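Local coordinates for uncharacterised protein (Vibrio cholerae, PDB 5KKO) that is of unknown function but is a small, mainly helical protein whose copies pair about a two-fold axis within a six-copy deposited assembly, at the interface of chains A and B. Coordinates in Å, arbitrary orientation; residue numbers count along the deposited sequence, not the author numbering. Chains: chain A/B, Uncharacterised protein.

The interface of chains A and B. Residues chain A 4, 7, 43; chain B 11, 14-15, 18.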
loop_
_atom_site.group_PDB
_atom_site.type_symbol
_atom_site.label_atom_id
_atom_site.label_comp_id
_atom_site.label_asym_id
_atom_site.label_seq_id
_atom_site.Cartn_x
_atom_site.Cartn_y
_atom_site.Cartn_z
HETATM N N MSE A 4 8.331 21.638 -5.914
HETATM C CA MSE A 4 7.756 20.660 -6.832
HETATM C C MSE A 4 7.051 19.634 -6.034
HETATM O O MSE A 4 7.630 19.067 -5.149
HETATM C CB MSE A 4 8.877 20.041 -7.642
HETATM C CG MSE A 4 8.417 18.795 -8.395
HETATM SE SE MSE A 4 7.489 19.267 -10.061
HETATM C CE MSE A 4 5.763 19.813 -9.408
ATOM N N PHE A 7 4.849 12.526 -5.785
ATOM C CA PHE A 7 3.861 11.512 -5.476
ATOM C C PHE A 7 4.562 10.176 -5.234
ATOM O O PHE A 7 5.386 9.716 -6.043
ATOM C CB PHE A 7 2.864 11.369 -6.662
ATOM C CG PHE A 7 2.126 12.634 -6.999
ATOM C CD1 PHE A 7 2.713 13.644 -7.770
ATOM C CD2 PHE A 7 0.849 12.816 -6.561
ATOM C CE1 PHE A 7 2.016 14.851 -8.047
ATOM C CE2 PHE A 7 0.129 13.992 -6.837
ATOM C CZ PHE A 7 0.689 15.015 -7.579
ATOM N N LYS A 43 -2.471 10.540 -8.992
ATOM C CA LYS A 43 -2.863 11.952 -8.904
ATOM C C LYS A 43 -3.907 12.181 -7.800
ATOM O O LYS A 43 -3.825 13.137 -7.015
ATOM C CB LYS A 43 -3.404 12.351 -10.285
ATOM C CG LYS A 43 -3.923 13.794 -10.462
ATOM C CD LYS A 43 -2.779 14.668 -10.854
ATOM C CE LYS A 43 -3.220 16.042 -11.386
ATOM N NZ LYS A 43 -1.975 16.824 -11.783
ATOM N N GLU B 11 5.580 15.838 -10.133
ATOM C CA GLU B 11 4.332 16.227 -10.804
ATOM C C GLU B 11 4.518 16.472 -12.306
ATOM O O GLU B 11 3.579 16.206 -13.083
ATOM C CB GLU B 11 3.737 17.468 -10.125
ATOM C CG GLU B 11 2.293 17.732 -10.599
ATOM C CD GLU B 11 1.520 18.586 -9.645
ATOM O OE1 GLU B 11 2.021 19.646 -9.254
ATOM O OE2 GLU B 11 0.408 18.173 -9.267
ATOM N N LEU B 14 4.376 13.042 -13.795
ATOM C CA LEU B 14 3.025 12.487 -13.719
ATOM C C LEU B 14 2.118 13.169 -14.723
ATOM O O LEU B 14 1.352 12.513 -15.431
ATOM C CB LEU B 14 2.494 12.622 -12.262
ATOM C CG LEU B 14 1.023 12.258 -12.068
ATOM C CD1 LEU B 14 0.909 10.749 -12.382
ATOM C CD2 LEU B 14 0.599 12.460 -10.638
ATOM N N ASN B 15 2.171 14.499 -14.790
ATOM C CA ASN B 15 1.327 15.214 -15.737
ATOM C C ASN B 15 1.692 14.896 -17.191
ATOM O O ASN B 15 0.789 14.791 -18.016
ATOM C CB ASN B 15 1.422 16.712 -15.491
ATOM C CG ASN B 15 0.663 17.152 -14.249
ATOM O OD1 ASN B 15 -0.099 16.407 -13.666
ATOM N ND2 ASN B 15 0.873 18.396 -13.855
ATOM N N LEU B 18 0.039 11.521 -17.851
ATOM C CA LEU B 18 -1.402 11.715 -18.096
ATOM C C LEU B 18 -1.654 12.342 -19.463
ATOM O O LEU B 18 -2.526 11.878 -20.211
ATOM C CB LEU B 18 -2.032 12.615 -17.011
ATOM C CG LEU B 18 -2.179 11.941 -15.653
ATOM C CD1 LEU B 18 -2.354 13.033 -14.550
ATOM C CD2 LEU B 18 -3.286 10.968 -15.617
#
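A:Lys43 reaches across to B:Asn15 with its terminal ammonium group and donates a hydrogen bond from NZ to the amide oxygen OD1, 2.7 Å long. The lysine chain bends at chi2 and is extended beyond, which brings NZ to this oxygen. The donor lies in the carbonyl plane, on a lone pair of OD1, at a C=O...N angle of 133°. The two side chains meet at about a right angle. NZ also forms a longer salt bridge to the carboxylate oxygen OE2 of B:Glu11, at 3.7 Å. The ammonium therefore sits between two polar groups one helical turn apart on helix 11-21 of chain B. This pairing probably offsets the charge of the carboxylate.

Towards the backbone of A:Lys43 the contact is apolar. Methyl CD2 of B:Leu14 sits over the centre of the A:Phe7 ring, 3.7 Å from the centroid, as a CH-pi contact. The same methyl touches the stem of A:Lys43, with CD2 lying 4.0 Å from CB. It fits into the corner made by the ring face and the lysine chain. B:Leu18 continues the row, its CD1 4.1 Å from CD of A:Lys43.

The patch is one part of a two-fold symmetric interface between two copies of the protein, and symmetry repeats it with the chains exchanged. Helix 11-21 of chain B packs against strand 6-10, which offers A:Phe7, and the end of helix 28-43, which offers A:Lys43. The structure alone does not show whether the pair forms in solution.

B:Glu11 borders the ring differently. Its CB lies at the ring edge, in plane, 3.8 Å from CE1 of A:Phe7. Its carboxylate is turned 53° from the ring plane. The selenomethionine A:Met4 crosses B:Glu11 obliquely, with SE 3.9 Å from its backbone N. The contact of CE with CB is too short and is doubtful. CG of B:Glu11 is anti to the backbone N (chi1 -168°) and the chain runs on extended, which carries OE2 past the ring towards the lysine, 3.6 Å from CZ of A:Phe7.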